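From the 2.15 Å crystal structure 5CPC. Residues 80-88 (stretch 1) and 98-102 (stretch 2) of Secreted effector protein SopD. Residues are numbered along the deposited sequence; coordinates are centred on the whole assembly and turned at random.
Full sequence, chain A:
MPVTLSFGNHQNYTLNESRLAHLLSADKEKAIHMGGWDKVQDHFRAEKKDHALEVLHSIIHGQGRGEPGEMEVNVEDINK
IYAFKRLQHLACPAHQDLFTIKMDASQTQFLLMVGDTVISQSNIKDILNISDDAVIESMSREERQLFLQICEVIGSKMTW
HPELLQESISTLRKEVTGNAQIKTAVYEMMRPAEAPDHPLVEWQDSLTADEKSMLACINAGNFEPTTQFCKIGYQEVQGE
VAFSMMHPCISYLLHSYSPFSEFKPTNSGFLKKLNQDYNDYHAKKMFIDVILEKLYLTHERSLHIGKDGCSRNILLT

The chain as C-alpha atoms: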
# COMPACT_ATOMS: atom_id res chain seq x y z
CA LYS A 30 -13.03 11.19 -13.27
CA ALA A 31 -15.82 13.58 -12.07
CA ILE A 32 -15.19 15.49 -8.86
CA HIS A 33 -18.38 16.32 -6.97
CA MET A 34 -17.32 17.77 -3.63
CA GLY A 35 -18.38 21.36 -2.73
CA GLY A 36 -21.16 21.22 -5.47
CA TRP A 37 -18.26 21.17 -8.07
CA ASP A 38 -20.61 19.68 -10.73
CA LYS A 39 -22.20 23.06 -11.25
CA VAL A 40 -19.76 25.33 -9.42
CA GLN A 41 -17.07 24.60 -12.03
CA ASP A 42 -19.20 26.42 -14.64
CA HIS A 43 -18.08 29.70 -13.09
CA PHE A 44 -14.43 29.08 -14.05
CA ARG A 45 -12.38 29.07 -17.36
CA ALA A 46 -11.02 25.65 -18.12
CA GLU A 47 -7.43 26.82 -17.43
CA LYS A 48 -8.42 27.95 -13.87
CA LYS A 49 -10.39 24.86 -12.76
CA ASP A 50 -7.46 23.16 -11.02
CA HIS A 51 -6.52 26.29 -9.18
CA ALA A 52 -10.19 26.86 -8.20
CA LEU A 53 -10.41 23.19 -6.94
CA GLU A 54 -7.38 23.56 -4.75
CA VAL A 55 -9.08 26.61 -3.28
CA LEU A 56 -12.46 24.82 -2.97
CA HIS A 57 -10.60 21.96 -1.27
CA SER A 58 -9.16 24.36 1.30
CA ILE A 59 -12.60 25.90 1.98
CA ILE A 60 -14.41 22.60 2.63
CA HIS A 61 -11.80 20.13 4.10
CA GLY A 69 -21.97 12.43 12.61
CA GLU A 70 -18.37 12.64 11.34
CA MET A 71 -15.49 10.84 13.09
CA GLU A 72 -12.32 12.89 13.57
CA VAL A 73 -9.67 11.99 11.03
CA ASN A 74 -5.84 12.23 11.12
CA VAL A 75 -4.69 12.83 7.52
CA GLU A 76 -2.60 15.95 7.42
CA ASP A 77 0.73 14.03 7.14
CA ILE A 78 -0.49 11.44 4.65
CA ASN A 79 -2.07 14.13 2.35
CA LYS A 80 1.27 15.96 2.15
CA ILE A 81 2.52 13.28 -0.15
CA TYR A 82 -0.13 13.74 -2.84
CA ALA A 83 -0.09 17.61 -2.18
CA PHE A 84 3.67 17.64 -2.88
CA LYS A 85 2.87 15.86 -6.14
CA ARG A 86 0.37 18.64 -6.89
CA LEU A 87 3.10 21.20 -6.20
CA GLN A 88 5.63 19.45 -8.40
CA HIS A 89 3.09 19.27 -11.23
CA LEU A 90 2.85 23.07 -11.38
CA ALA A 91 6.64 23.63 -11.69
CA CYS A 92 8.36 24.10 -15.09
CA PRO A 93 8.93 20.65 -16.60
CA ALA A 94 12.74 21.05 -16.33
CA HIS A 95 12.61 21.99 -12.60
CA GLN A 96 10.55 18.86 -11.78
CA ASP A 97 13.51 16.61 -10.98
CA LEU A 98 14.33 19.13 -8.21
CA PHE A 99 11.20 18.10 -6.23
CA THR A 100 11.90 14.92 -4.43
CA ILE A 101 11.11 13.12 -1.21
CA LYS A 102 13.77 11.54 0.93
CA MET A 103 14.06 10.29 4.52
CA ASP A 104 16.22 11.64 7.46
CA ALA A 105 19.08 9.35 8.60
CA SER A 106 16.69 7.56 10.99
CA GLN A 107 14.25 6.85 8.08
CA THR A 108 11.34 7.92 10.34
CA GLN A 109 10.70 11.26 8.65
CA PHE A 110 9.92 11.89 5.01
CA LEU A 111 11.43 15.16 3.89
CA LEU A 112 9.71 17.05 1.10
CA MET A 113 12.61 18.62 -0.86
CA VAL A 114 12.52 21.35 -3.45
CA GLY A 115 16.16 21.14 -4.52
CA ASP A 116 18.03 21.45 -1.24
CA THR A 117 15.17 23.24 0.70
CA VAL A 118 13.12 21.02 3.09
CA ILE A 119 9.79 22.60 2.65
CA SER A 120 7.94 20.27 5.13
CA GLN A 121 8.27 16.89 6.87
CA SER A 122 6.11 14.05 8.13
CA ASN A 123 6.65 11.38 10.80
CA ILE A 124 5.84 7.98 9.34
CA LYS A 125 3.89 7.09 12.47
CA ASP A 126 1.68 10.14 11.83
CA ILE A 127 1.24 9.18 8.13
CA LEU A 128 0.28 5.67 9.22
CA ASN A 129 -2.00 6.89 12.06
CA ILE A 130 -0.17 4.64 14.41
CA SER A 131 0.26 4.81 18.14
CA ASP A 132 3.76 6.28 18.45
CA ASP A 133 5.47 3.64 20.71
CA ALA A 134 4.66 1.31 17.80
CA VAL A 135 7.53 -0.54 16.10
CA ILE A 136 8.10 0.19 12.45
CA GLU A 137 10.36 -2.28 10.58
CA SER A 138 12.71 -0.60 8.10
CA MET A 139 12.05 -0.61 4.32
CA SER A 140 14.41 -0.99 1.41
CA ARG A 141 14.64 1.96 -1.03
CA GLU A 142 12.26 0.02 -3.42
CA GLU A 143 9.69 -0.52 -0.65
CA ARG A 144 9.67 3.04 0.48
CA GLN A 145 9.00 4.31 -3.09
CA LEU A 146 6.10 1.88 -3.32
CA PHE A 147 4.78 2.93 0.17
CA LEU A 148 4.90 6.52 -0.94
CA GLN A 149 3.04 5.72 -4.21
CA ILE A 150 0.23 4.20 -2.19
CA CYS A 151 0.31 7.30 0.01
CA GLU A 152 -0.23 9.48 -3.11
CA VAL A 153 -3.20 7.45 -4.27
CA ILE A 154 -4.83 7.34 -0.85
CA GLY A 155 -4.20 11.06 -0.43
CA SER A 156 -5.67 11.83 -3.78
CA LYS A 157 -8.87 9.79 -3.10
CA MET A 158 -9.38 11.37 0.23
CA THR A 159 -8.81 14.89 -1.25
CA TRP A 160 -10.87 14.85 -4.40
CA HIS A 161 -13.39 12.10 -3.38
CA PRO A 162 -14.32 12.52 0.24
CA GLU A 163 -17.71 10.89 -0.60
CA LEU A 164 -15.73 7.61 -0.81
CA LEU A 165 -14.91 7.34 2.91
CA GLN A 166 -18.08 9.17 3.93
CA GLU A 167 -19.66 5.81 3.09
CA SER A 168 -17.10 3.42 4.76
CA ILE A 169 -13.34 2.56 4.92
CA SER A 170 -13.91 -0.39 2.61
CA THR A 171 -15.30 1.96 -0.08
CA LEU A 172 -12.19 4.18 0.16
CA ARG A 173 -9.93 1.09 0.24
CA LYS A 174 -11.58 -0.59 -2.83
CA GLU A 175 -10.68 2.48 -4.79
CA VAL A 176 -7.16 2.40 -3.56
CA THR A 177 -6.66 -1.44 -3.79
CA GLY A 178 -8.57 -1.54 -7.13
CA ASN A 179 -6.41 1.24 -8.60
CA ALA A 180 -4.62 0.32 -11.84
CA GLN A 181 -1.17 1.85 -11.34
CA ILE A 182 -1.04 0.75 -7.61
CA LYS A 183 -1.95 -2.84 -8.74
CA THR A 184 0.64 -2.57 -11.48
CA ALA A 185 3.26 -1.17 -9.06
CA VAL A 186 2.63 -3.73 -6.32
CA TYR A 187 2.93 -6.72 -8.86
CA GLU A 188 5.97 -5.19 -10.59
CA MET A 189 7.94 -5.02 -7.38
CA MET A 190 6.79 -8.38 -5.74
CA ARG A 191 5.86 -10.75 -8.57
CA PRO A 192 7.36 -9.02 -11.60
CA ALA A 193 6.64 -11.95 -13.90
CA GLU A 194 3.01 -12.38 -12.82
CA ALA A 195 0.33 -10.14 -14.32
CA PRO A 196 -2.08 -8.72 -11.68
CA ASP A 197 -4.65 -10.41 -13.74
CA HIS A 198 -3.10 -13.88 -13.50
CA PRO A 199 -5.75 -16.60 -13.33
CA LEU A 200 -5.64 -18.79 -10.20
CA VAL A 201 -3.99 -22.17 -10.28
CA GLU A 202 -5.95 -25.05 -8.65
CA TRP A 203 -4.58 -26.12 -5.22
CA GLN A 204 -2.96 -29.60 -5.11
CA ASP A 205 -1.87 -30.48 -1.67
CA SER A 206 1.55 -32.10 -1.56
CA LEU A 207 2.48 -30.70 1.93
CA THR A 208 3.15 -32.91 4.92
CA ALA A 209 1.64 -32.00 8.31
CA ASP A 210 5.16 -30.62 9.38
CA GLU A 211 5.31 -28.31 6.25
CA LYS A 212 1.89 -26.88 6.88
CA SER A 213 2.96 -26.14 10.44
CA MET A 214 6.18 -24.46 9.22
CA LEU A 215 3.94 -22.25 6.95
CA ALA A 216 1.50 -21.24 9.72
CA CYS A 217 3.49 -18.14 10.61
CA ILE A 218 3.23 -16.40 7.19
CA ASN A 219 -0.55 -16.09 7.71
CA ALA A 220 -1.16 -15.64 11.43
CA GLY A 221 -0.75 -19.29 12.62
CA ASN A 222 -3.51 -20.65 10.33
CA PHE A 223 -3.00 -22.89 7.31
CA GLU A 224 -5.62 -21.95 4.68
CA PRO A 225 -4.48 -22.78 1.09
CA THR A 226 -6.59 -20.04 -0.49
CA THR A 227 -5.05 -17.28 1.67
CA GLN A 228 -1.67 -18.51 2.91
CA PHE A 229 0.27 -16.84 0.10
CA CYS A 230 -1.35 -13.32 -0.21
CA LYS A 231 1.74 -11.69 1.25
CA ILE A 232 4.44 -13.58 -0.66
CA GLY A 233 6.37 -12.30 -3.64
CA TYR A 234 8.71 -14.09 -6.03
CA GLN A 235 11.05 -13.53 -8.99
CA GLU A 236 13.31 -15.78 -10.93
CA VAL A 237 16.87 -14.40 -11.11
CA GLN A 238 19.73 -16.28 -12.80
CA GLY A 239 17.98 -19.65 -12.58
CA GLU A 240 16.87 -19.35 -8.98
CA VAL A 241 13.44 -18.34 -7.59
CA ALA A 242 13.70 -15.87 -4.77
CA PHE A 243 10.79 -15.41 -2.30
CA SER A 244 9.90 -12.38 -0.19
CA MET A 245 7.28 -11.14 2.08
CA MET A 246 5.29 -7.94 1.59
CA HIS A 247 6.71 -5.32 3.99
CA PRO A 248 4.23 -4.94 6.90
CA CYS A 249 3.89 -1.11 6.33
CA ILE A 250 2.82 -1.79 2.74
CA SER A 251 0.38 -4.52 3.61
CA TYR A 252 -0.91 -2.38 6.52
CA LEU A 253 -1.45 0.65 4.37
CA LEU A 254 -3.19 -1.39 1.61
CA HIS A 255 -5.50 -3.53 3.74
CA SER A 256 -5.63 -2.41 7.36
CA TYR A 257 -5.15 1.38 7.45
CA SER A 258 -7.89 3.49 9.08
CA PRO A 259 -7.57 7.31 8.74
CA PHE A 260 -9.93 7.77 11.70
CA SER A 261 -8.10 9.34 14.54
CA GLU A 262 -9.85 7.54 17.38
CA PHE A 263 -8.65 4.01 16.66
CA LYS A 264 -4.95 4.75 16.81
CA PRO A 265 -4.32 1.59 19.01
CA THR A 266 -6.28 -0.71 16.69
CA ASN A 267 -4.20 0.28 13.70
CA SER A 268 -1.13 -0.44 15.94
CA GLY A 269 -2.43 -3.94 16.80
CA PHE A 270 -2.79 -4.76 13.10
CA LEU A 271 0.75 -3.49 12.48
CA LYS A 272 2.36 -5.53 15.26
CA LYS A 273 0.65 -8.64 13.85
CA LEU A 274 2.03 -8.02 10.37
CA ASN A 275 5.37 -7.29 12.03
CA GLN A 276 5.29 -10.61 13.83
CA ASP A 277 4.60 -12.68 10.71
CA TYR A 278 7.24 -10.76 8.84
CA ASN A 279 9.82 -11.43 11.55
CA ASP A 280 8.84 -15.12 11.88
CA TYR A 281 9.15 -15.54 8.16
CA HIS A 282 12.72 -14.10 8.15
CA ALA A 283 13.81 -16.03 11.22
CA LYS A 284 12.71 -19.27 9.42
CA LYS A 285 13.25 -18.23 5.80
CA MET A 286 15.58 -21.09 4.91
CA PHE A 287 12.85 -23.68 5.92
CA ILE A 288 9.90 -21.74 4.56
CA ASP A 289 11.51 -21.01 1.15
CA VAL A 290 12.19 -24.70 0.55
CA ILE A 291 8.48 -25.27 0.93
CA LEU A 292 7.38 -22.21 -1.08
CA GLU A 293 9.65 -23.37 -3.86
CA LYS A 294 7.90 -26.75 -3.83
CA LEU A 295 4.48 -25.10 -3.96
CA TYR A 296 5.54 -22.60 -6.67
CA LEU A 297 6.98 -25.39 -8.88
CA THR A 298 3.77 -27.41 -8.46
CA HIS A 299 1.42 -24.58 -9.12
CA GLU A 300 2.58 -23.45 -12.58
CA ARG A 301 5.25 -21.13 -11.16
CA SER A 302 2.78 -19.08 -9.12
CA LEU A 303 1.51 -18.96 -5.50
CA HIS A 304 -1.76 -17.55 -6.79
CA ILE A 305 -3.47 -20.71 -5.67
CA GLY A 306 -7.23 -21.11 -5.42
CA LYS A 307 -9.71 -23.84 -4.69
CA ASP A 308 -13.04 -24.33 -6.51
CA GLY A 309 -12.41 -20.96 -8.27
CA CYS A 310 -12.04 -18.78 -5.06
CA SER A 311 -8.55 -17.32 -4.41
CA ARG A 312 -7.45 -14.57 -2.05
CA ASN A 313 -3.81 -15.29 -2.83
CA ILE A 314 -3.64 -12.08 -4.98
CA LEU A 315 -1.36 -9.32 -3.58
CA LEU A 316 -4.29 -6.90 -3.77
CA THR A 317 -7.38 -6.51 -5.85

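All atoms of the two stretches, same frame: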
# COMPACT_ATOMS: atom_id res chain seq x y z
N LYS A 80 0.10 15.21 2.64
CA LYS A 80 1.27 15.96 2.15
C LYS A 80 1.85 15.32 0.94
O LYS A 80 2.23 16.03 0.04
CB LYS A 80 2.35 16.15 3.20
CG LYS A 80 1.98 17.17 4.27
CD LYS A 80 3.12 17.36 5.29
CE LYS A 80 2.64 18.15 6.49
NZ LYS A 80 3.81 18.49 7.38
N ILE A 81 1.83 13.98 0.88
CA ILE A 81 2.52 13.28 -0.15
C ILE A 81 1.86 13.57 -1.49
O ILE A 81 2.54 14.02 -2.44
CB ILE A 81 2.66 11.71 0.11
CG1 ILE A 81 3.26 11.32 1.49
CG2 ILE A 81 3.36 11.05 -1.06
CD1 ILE A 81 4.48 12.06 2.00
N TYR A 82 0.55 13.33 -1.60
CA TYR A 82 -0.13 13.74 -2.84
C TYR A 82 -0.06 15.29 -3.05
O TYR A 82 0.16 15.73 -4.18
CB TYR A 82 -1.60 13.23 -2.92
CG TYR A 82 -2.32 13.68 -4.15
CD1 TYR A 82 -3.50 14.44 -4.04
CD2 TYR A 82 -1.81 13.39 -5.43
CE1 TYR A 82 -4.19 14.89 -5.20
CE2 TYR A 82 -2.51 13.85 -6.64
CZ TYR A 82 -3.70 14.60 -6.48
OH TYR A 82 -4.39 15.08 -7.55
N ALA A 83 -0.17 16.08 -2.00
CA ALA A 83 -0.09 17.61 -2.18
C ALA A 83 1.27 18.04 -2.79
O ALA A 83 1.36 18.90 -3.73
CB ALA A 83 -0.29 18.31 -0.86
N PHE A 84 2.32 17.39 -2.31
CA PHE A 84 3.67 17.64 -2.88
C PHE A 84 3.71 17.31 -4.37
O PHE A 84 4.36 18.01 -5.16
CB PHE A 84 4.74 16.90 -2.06
CG PHE A 84 6.17 17.31 -2.41
CD1 PHE A 84 6.63 18.58 -2.18
CD2 PHE A 84 7.04 16.38 -3.01
CE1 PHE A 84 7.93 18.97 -2.51
CE2 PHE A 84 8.38 16.75 -3.34
CZ PHE A 84 8.82 18.04 -3.10
N LYS A 85 3.01 16.24 -4.75
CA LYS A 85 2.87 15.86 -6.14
C LYS A 85 2.13 17.01 -6.87
O LYS A 85 2.56 17.48 -7.97
CB LYS A 85 2.10 14.51 -6.24
CG LYS A 85 2.44 13.58 -7.43
CD LYS A 85 2.17 14.14 -8.83
CE LYS A 85 3.49 14.47 -9.61
NZ LYS A 85 3.49 15.69 -10.57
N ARG A 86 1.10 17.56 -6.22
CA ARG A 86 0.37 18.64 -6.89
C ARG A 86 1.29 19.82 -7.07
O ARG A 86 1.23 20.51 -8.10
CB ARG A 86 -0.96 19.07 -6.21
CG ARG A 86 -2.03 17.95 -6.12
CD ARG A 86 -3.45 18.53 -5.71
NE ARG A 86 -3.50 19.26 -4.43
CZ ARG A 86 -3.52 18.72 -3.22
NH1 ARG A 86 -3.48 17.40 -3.08
NH2 ARG A 86 -3.58 19.48 -2.14
N LEU A 87 2.10 20.09 -6.07
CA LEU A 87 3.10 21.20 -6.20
C LEU A 87 4.01 20.95 -7.38
O LEU A 87 4.12 21.78 -8.27
CB LEU A 87 3.97 21.34 -4.93
CG LEU A 87 4.77 22.63 -4.70
CD1 LEU A 87 3.94 23.95 -5.00
CD2 LEU A 87 5.31 22.68 -3.24
N GLN A 88 4.64 19.79 -7.39
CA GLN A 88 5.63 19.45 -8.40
C GLN A 88 5.01 19.66 -9.77
O GLN A 88 5.63 20.22 -10.67
CB GLN A 88 6.09 18.02 -8.22
CG GLN A 88 7.20 17.63 -9.20
CD GLN A 88 7.39 16.16 -9.34
OE1 GLN A 88 6.43 15.38 -9.34
NE2 GLN A 88 8.65 15.75 -9.45
N LEU A 98 13.91 18.46 -9.44
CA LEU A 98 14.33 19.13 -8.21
C LEU A 98 13.41 18.86 -7.00
O LEU A 98 13.86 19.00 -5.85
CB LEU A 98 14.47 20.64 -8.47
CG LEU A 98 15.56 21.20 -9.41
CD1 LEU A 98 15.53 20.59 -10.83
CD2 LEU A 98 15.53 22.72 -9.50
N PHE A 99 12.15 18.47 -7.27
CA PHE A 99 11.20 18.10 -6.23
C PHE A 99 11.31 16.66 -5.94
O PHE A 99 10.96 15.81 -6.78
CB PHE A 99 9.73 18.36 -6.66
CG PHE A 99 9.39 19.80 -6.88
CD1 PHE A 99 9.86 20.48 -8.00
CD2 PHE A 99 8.59 20.49 -5.96
CE1 PHE A 99 9.56 21.79 -8.19
CE2 PHE A 99 8.28 21.83 -6.17
CZ PHE A 99 8.73 22.47 -7.28
N THR A 100 11.74 16.33 -4.74
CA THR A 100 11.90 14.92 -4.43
C THR A 100 11.50 14.73 -2.97
O THR A 100 11.45 15.70 -2.21
CB THR A 100 13.45 14.49 -4.63
OG1 THR A 100 14.21 14.84 -3.45
CG2 THR A 100 14.08 15.27 -5.82
N ILE A 101 11.31 13.48 -2.58
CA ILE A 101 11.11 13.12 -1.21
C ILE A 101 12.20 12.16 -0.76
O ILE A 101 12.38 11.08 -1.34
CB ILE A 101 9.72 12.37 -1.03
CG1 ILE A 101 8.56 13.27 -1.51
CG2 ILE A 101 9.54 11.95 0.38
CD1 ILE A 101 7.12 12.61 -1.39
N LYS A 102 12.90 12.52 0.30
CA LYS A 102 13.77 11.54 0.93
C LYS A 102 13.39 11.34 2.38
O LYS A 102 12.39 11.92 2.84
CB LYS A 102 15.24 11.96 0.80
CG LYS A 102 15.45 13.43 0.62
CD LYS A 102 16.58 13.72 -0.38
CE LYS A 102 16.17 13.29 -1.79
NZ LYS A 102 16.80 14.15 -2.84

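How do the two backbones lie against each other? Residues 80-88 are part of a longer helix, held by i to i-4 hydrogen bonds such as Phe84 N to Lys80 O (2.7 Å) and Gln88 N to Phe84 O (2.9 Å). Residues 99-102 begin a strand that runs nearly antiparallel to this helix, with 157° between the two directions and axes that approach to 9.2 Å. The spacing is uneven: Gln88 CA and Phe99 CA are 6.1 Å apart, whereas Ile81 CA and Ile101 CA are separated by 8.7 Å. No hydrogen bond crosses between the stretches, so the contact rests on side-chain packing, which buries 370 Å² counted over both sides.

Which side chains fill the gap? The strand's alternation sends Phe99 and Ile101 toward the helix and Thr100 away from it. Between them reaches Phe84, a buried residue with a t chi1 that directs its ring at the strand. Its CZ lies 3.7 Å from Phe99 CB and its CD2 3.8 Å from Ile101 CG1, while CE2 comes within 3.4 Å of the backbone atom Thr100 O. A long, flat side chain suits this place because it can touch three successive strand residues at once. One turn earlier, Ile81 leaves its helix sideways, yet its end comes nearer the strand, and its CG2 meets Ile101 CD1 at 4.1 Å. These branched aliphatic chains close the wider end of the contact without any polar group to satisfy.

What does Phe99 do at the narrower end? It has the largest area covered by the other stretch, 112 Å², and packs its ring against the last turn of the helix segment. Gln88 CA sits over one face, 4.0 Å from the ring centroid and 14° off the ring normal, a CH-pi contact made possible by the close backbones. Phe84 CZ lies at the ring's edge, near its plane; the two aromatic planes meet obliquely at 50°, with centroids 5.8 Å apart. Leu87 CG adds an apolar contact to Phe99 CE2 at 3.9 Å, on the more exposed margin.

How are polar groups accommodated around this apolar contact? Gln88 packs its aliphatic CG 3.7 Å from Phe99 CB, and its amide NE2 hydrogen-bonds to a residue just outside the stretches. Thr100, facing away, accepts a hydrogen bond at OG1 from Lys102 NZ (2.7 Å), a link along the strand that leaves the helix-facing side to Phe99 and Ile101.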